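Local structure of catalase (Corynebacterium glutamicum atcc 13032, 4B7H) at the interface of chains A and B and the interface of chains A and C. The protein breaks down hydrogen peroxide to water and oxygen at a haem iron, and is inhibited by nitric oxide. Numbering follows the deposited sequence. Chains: chain A/B/C, Catalase.

Contact 1: the interface of chains A and B. Residues chain A 20-23, 30-33; chain B 377, 379, 398, 405-408, 410.
The carboxylate oxygen OD2 of B:Asp410 is gripped by two backbone N-H groups, one from each chain. A:Glu33 N meets the syn lone pair of B:Asp410 OD2 at 2.7 Å, in a nearly straight bond of 175° at the hydrogen. B:Gly407 N, 2.9 Å from OD2 of B:Asp410, comes from above the carboxylate plane. B:Asp410 OD1 accepts from the hydroxyl OG of A:Ser32 on its syn lone pair at 2.7 Å. That hydroxyl stands anti to its own backbone N (chi1 -174°). Both carboxylate oxygens thus bind the chain A loop, and the bond to B:Gly407 N probably helps steady the carboxylate's own loop.

Beside it the ring of B:Tyr408 lies alongside A:Pro31. A:Pro31 CA sits over one face of the B:Tyr408 ring, toward the rim, 3.7 Å from its centroid. The ring reaches there from the crowded chi1 position (63°). B:Tyr408 N donates to A:Val30 O nearly along the C=O axis.

More bonds continue the seam. A:Thr22 N binds B:Ala406 O at 2.9 Å from above the carbonyl plane. A:Thr23 N meets B:Asn377 O on a lone pair, and B:Asn377 N returns a bond to the side-chain hydroxyl OG1 of A:Thr23. The methyl CG2 of A:Thr22 touches CE2 of B:Tyr379 at 3.5 Å.

The site joins N-terminal loop segments of chain A to long loops of chain B, with a parallel bridge between A:Asn21 and B:Ala406.

Contact 2: the interface of chains A and C. Residues chain A 379, 381-382, 394, 396; chain C 160, 163-164, 166, 175.
This patch of the haem catalase tetramer is centred on A:Arg381, whose guanidinium group meets chain C with its edge and one face. At the edge, NH1 donates twice, nearly along the C=O axis of each acceptor. A:Arg381 NH1 lies 2.9 Å from the amide oxygen OD1 of C:Asn166 and 3.0 Å from the backbone O of C:Arg164. Both acceptors lie in the guanidinium plane, so together they fix its rotation. The amide of C:Asn166 is turned 40° from that plane.

Over the face the contact is with C:His160. The two side chains reach toward each other tip to tip, and NE of A:Arg381 stands 3.7 Å from the centroid of the C:His160 ring, toward the rim. This is a cation-pi contact with the planes 40° apart, so the groups are tilted rather than parallel. The imidazole is held at its edge, where C:His160 ND1 donates to A:Ser396 O at 2.7 Å, in both the ring and carbonyl planes. This bond implies a hydrogen on ND1, though protonation itself is not seen. The nearby arginine would probably disfavour a second proton on the ring.

Further out, OE2 of A:Glu382 lies over the centre of the opposite guanidinium face, in a long salt bridge of 3.5 Å to NE of A:Arg381. The arginine is therefore layered between carboxylate and imidazole. Its side chain leaves in the crowded chi1 position (67°) and then runs extended from CG to NE.

Waters complete the outer shell. One links A:Glu382 OE2 to C:Asn166 OD1. Another joins NH2 of A:Arg381 to C:Arg164 N. A third bridges A:Glu394 O and C:Asn166 N. C:His160 projects from helix 155-162, while its chain A partners lie in loops.

Contact 1: the interface of chains A and B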
loop_
_atom_site.group_PDB
_atom_site.type_symbol
_atom_site.label_atom_id
_atom_site.label_comp_id
_atom_site.label_asym_id
_atom_site.label_seq_id
_atom_site.Cartn_x
_atom_site.Cartn_y
_atom_site.Cartn_z
ATOM N N GLY A 20 -11.701 18.268 27.626
ATOM C CA GLY A 20 -12.858 17.478 27.981
ATOM C C GLY A 20 -12.508 16.014 27.884
ATOM O O GLY A 20 -11.546 15.547 28.499
ATOM N N ASN A 21 -13.289 15.287 27.100
ATOM C CA ASN A 21 -13.059 13.869 26.916
ATOM C C ASN A 21 -12.689 13.557 25.483
ATOM O O ASN A 21 -12.961 14.343 24.574
ATOM C CB ASN A 21 -14.303 13.076 27.308
ATOM C CG ASN A 21 -14.769 13.384 28.718
ATOM O OD1 ASN A 21 -15.936 13.708 28.943
ATOM N ND2 ASN A 21 -13.860 13.283 29.674
ATOM N N THR A 22 -12.045 12.415 25.286
ATOM C CA THR A 22 -11.691 11.986 23.944
ATOM C C THR A 22 -12.920 11.466 23.185
ATOM O O THR A 22 -13.967 11.143 23.784
ATOM C CB THR A 22 -10.601 10.908 23.998
ATOM O OG1 THR A 22 -10.975 9.914 24.960
ATOM C CG2 THR A 22 -9.262 11.531 24.386
ATOM N N THR A 23 -12.786 11.391 21.862
ATOM C CA THR A 23 -13.823 10.842 21.002
ATOM C C THR A 23 -13.208 9.776 20.121
ATOM O O THR A 23 -12.001 9.811 19.839
ATOM C CB THR A 23 -14.468 11.901 20.068
ATOM O OG1 THR A 23 -13.524 12.320 19.071
ATOM C CG2 THR A 23 -14.951 13.116 20.852
ATOM N N VAL A 30 -15.562 8.624 23.867
ATOM C CA VAL A 30 -14.824 7.447 24.320
ATOM C C VAL A 30 -15.154 7.161 25.771
ATOM O O VAL A 30 -15.013 8.048 26.600
ATOM C CB VAL A 30 -13.300 7.669 24.228
ATOM C CG1 VAL A 30 -12.536 6.575 24.976
ATOM C CG2 VAL A 30 -12.851 7.722 22.786
ATOM N N PRO A 31 -15.601 5.930 26.085
ATOM C CA PRO A 31 -15.863 5.633 27.502
ATOM C C PRO A 31 -14.568 5.581 28.338
ATOM O O PRO A 31 -14.483 6.238 29.379
ATOM C CB PRO A 31 -16.552 4.261 27.458
ATOM C CG PRO A 31 -17.147 4.184 26.054
ATOM C CD PRO A 31 -16.125 4.881 25.191
ATOM N N SER A 32 -13.563 4.834 27.890
ATOM C CA SER A 32 -12.323 4.728 28.661
ATOM C C SER A 32 -11.081 4.595 27.796
ATOM O O SER A 32 -11.090 3.894 26.774
ATOM C CB SER A 32 -12.391 3.541 29.632
ATOM O OG SER A 32 -11.252 3.493 30.484
ATOM N N GLU A 33 -10.012 5.256 28.237
ATOM C CA GLU A 33 -8.686 5.074 27.654
ATOM C C GLU A 33 -7.864 4.096 28.483
ATOM O O GLU A 33 -6.698 3.856 28.171
ATOM C CB GLU A 33 -7.930 6.406 27.595
ATOM C CG GLU A 33 -8.573 7.477 26.731
ATOM C CD GLU A 33 -8.551 7.159 25.241
ATOM O OE1 GLU A 33 -8.055 6.076 24.836
ATOM O OE2 GLU A 33 -9.011 8.021 24.460
ATOM N N ASN B 377 -11.269 14.320 19.110
ATOM C CA ASN B 377 -10.246 14.424 20.145
ATOM C C ASN B 377 -9.645 13.047 20.387
ATOM O O ASN B 377 -10.211 12.225 21.106
ATOM C CB ASN B 377 -10.846 14.983 21.440
ATOM C CG ASN B 377 -9.802 15.240 22.503
ATOM O OD1 ASN B 377 -8.610 15.186 22.231
ATOM N ND2 ASN B 377 -10.248 15.533 23.724
ATOM N N TYR B 379 -5.910 10.421 20.615
ATOM C CA TYR B 379 -4.473 10.252 20.795
ATOM C C TYR B 379 -3.822 9.512 19.622
ATOM O O TYR B 379 -2.590 9.366 19.572
ATOM C CB TYR B 379 -4.173 9.551 22.128
ATOM C CG TYR B 379 -4.406 10.469 23.306
ATOM C CD1 TYR B 379 -3.431 11.379 23.700
ATOM C CD2 TYR B 379 -5.606 10.452 24.010
ATOM C CE1 TYR B 379 -3.635 12.244 24.764
ATOM C CE2 TYR B 379 -5.817 11.311 25.083
ATOM C CZ TYR B 379 -4.835 12.204 25.451
ATOM O OH TYR B 379 -5.055 13.051 26.514
ATOM N N SER B 398 -2.338 9.191 27.284
ATOM C CA SER B 398 -3.073 9.460 28.520
ATOM C C SER B 398 -2.946 8.259 29.446
ATOM O O SER B 398 -2.773 7.132 28.988
ATOM C CB SER B 398 -4.549 9.814 28.267
ATOM O OG SER B 398 -5.393 8.673 28.234
ATOM N N GLY B 405 -7.318 15.290 27.885
ATOM C CA GLY B 405 -8.369 14.487 28.486
ATOM C C GLY B 405 -8.298 12.994 28.224
ATOM O O GLY B 405 -7.386 12.494 27.571
ATOM N N ALA B 406 -9.273 12.271 28.757
ATOM C CA ALA B 406 -9.364 10.834 28.533
ATOM C C ALA B 406 -10.829 10.457 28.330
ATOM O O ALA B 406 -11.622 11.297 27.903
ATOM C CB ALA B 406 -8.722 10.050 29.686
ATOM N N GLY B 407 -11.196 9.209 28.609
ATOM C CA GLY B 407 -12.576 8.790 28.403
ATOM C C GLY B 407 -13.521 9.399 29.427
ATOM O O GLY B 407 -13.088 9.837 30.503
ATOM N N TYR B 408 -14.819 9.419 29.117
ATOM C CA TYR B 408 -15.782 10.003 30.053
ATOM C C TYR B 408 -15.935 9.233 31.374
ATOM O O TYR B 408 -16.387 9.803 32.367
ATOM C CB TYR B 408 -17.137 10.286 29.386
ATOM C CG TYR B 408 -17.885 9.078 28.859
ATOM C CD1 TYR B 408 -18.582 8.228 29.716
ATOM C CD2 TYR B 408 -17.929 8.812 27.498
ATOM C CE1 TYR B 408 -19.273 7.131 29.233
ATOM C CE2 TYR B 408 -18.625 7.728 27.003
ATOM C CZ TYR B 408 -19.296 6.888 27.872
ATOM O OH TYR B 408 -19.982 5.803 27.362
ATOM N N ASP B 410 -13.236 7.874 32.806
ATOM C CA ASP B 410 -11.941 8.032 33.464
ATOM C C ASP B 410 -11.903 9.355 34.212
ATOM O O ASP B 410 -12.762 10.208 33.993
ATOM C CB ASP B 410 -10.807 8.036 32.430
ATOM C CG ASP B 410 -10.793 6.803 31.542
ATOM O OD1 ASP B 410 -11.107 5.680 32.013
ATOM O OD2 ASP B 410 -10.435 6.961 30.352
HETATM O O HOH W 1 -8.091 8.618 21.994
HETATM O O HOH W 2 -11.066 13.826 30.463
#

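Contact 2: the interface of chains A and C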
loop_
_atom_site.group_PDB
_atom_site.type_symbol
_atom_site.label_atom_id
_atom_site.label_comp_id
_atom_site.label_asym_id
_atom_site.label_seq_id
_atom_site.Cartn_x
_atom_site.Cartn_y
_atom_site.Cartn_z
ATOM N N TYR A 379 -5.563 18.004 -14.613
ATOM C CA TYR A 379 -6.535 16.999 -15.029
ATOM C C TYR A 379 -6.338 15.671 -14.292
ATOM O O TYR A 379 -7.127 14.739 -14.452
ATOM C CB TYR A 379 -6.499 16.805 -16.548
ATOM C CG TYR A 379 -7.101 17.976 -17.274
ATOM C CD1 TYR A 379 -8.473 18.069 -17.455
ATOM C CD2 TYR A 379 -6.304 19.002 -17.767
ATOM C CE1 TYR A 379 -9.036 19.156 -18.118
ATOM C CE2 TYR A 379 -6.867 20.094 -18.428
ATOM C CZ TYR A 379 -8.230 20.157 -18.601
ATOM O OH TYR A 379 -8.792 21.233 -19.252
ATOM N N ARG A 381 -6.635 13.028 -11.289
ATOM C CA ARG A 381 -7.824 12.763 -10.486
ATOM C C ARG A 381 -7.659 11.471 -9.707
ATOM O O ARG A 381 -6.732 10.686 -9.960
ATOM C CB ARG A 381 -9.058 12.655 -11.392
ATOM C CG ARG A 381 -9.024 11.439 -12.315
ATOM C CD ARG A 381 -10.296 11.312 -13.123
ATOM N NE ARG A 381 -10.420 9.981 -13.709
ATOM C CZ ARG A 381 -11.549 9.499 -14.218
ATOM N NH1 ARG A 381 -12.642 10.247 -14.234
ATOM N NH2 ARG A 381 -11.584 8.274 -14.716
ATOM N N GLU A 382 -8.568 11.257 -8.759
ATOM C CA GLU A 382 -8.690 9.990 -8.037
ATOM C C GLU A 382 -7.389 9.606 -7.335
ATOM O O GLU A 382 -6.655 10.487 -6.862
ATOM C CB GLU A 382 -9.267 8.888 -8.945
ATOM C CG GLU A 382 -10.568 9.373 -9.566
ATOM C CD GLU A 382 -11.264 8.387 -10.483
ATOM O OE1 GLU A 382 -10.784 7.252 -10.663
ATOM O OE2 GLU A 382 -12.315 8.766 -11.041
ATOM N N GLU A 394 -16.280 19.832 -13.548
ATOM C CA GLU A 394 -15.196 20.274 -14.425
ATOM C C GLU A 394 -14.675 19.105 -15.271
ATOM O O GLU A 394 -14.749 17.944 -14.856
ATOM C CB GLU A 394 -14.077 20.947 -13.617
ATOM C CG GLU A 394 -14.462 22.345 -13.124
ATOM C CD GLU A 394 -14.754 23.289 -14.273
ATOM O OE1 GLU A 394 -13.791 23.709 -14.951
ATOM O OE2 GLU A 394 -15.940 23.601 -14.513
ATOM N N SER A 396 -12.448 16.297 -17.300
ATOM C CA SER A 396 -11.352 15.429 -16.889
ATOM C C SER A 396 -10.307 15.252 -17.993
ATOM O O SER A 396 -9.320 14.547 -17.812
ATOM C CB SER A 396 -11.922 14.059 -16.547
ATOM O OG SER A 396 -12.522 13.518 -17.715
ATOM N N HIS C 160 -9.400 9.159 -19.718
ATOM C CA HIS C 160 -10.519 9.762 -18.980
ATOM C C HIS C 160 -11.718 10.003 -19.922
ATOM O O HIS C 160 -12.867 9.705 -19.572
ATOM C CB HIS C 160 -10.145 11.111 -18.358
ATOM C CG HIS C 160 -9.056 11.073 -17.316
ATOM N ND1 HIS C 160 -8.370 12.170 -16.850
ATOM C CD2 HIS C 160 -8.554 10.006 -16.646
ATOM C CE1 HIS C 160 -7.500 11.781 -15.928
ATOM N NE2 HIS C 160 -7.599 10.475 -15.784
ATOM N N LYS C 163 -13.859 6.957 -19.940
ATOM C CA LYS C 163 -14.320 6.447 -18.660
ATOM C C LYS C 163 -15.446 7.325 -18.119
ATOM O O LYS C 163 -16.321 7.724 -18.890
ATOM C CB LYS C 163 -13.155 6.282 -17.685
ATOM C CG LYS C 163 -12.270 5.076 -18.023
ATOM C CD LYS C 163 -11.120 4.958 -17.026
ATOM C CE LYS C 163 -10.469 3.571 -17.019
ATOM N NZ LYS C 163 -11.375 2.514 -16.475
ATOM N N ARG C 164 -15.455 7.622 -16.821
ATOM C CA ARG C 164 -16.644 8.230 -16.226
ATOM C C ARG C 164 -16.451 9.686 -15.836
ATOM O O ARG C 164 -15.372 10.078 -15.377
ATOM C CB ARG C 164 -17.098 7.423 -15.008
ATOM C CG ARG C 164 -17.389 5.982 -15.351
ATOM C CD ARG C 164 -17.531 5.091 -14.122
ATOM N NE ARG C 164 -17.706 3.704 -14.547
ATOM C CZ ARG C 164 -18.852 3.186 -14.993
ATOM N NH1 ARG C 164 -19.955 3.927 -15.044
ATOM N NH2 ARG C 164 -18.887 1.922 -15.391
ATOM N N ASN C 166 -16.445 12.995 -13.708
ATOM C CA ASN C 166 -16.086 13.143 -12.306
ATOM C C ASN C 166 -17.268 13.379 -11.366
ATOM O O ASN C 166 -17.224 12.960 -10.209
ATOM C CB ASN C 166 -15.032 14.235 -12.115
ATOM C CG ASN C 166 -13.683 13.856 -12.689
ATOM O OD1 ASN C 166 -13.379 12.677 -12.883
ATOM N ND2 ASN C 166 -12.852 14.859 -12.944
ATOM N N MET C 175 -18.679 13.740 -23.865
ATOM C CA MET C 175 -17.262 13.716 -23.536
ATOM C C MET C 175 -16.421 12.915 -24.540
ATOM O O MET C 175 -15.354 13.368 -24.960
ATOM C CB MET C 175 -17.070 13.162 -22.126
ATOM C CG MET C 175 -15.629 12.831 -21.816
ATOM S SD MET C 175 -15.252 12.605 -20.064
ATOM C CE MET C 175 -16.220 11.162 -19.665
HETATM O O HOH W 3 -15.540 15.298 -15.353
HETATM O O HOH W 4 -13.943 6.501 -14.532
HETATM O O HOH W 5 -13.000 11.287 -10.482
#

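The centres of contact 1 and contact 2 lie about 42 Å apart, and each belongs to a different two-fold symmetric interface of chain A. The same tyrosine appears in both, as B:Tyr379 in contact 1 and A:Tyr379 in contact 2. The loop region of residues 377-410 therefore serves two neighbours. It receives the N-terminal loops of one subunit and packs against helix 155-162 and the loop after it in another. Since the copies are alike, every subunit can offer both surfaces at once. This ties the two interfaces together and would help hold the four-subunit assembly.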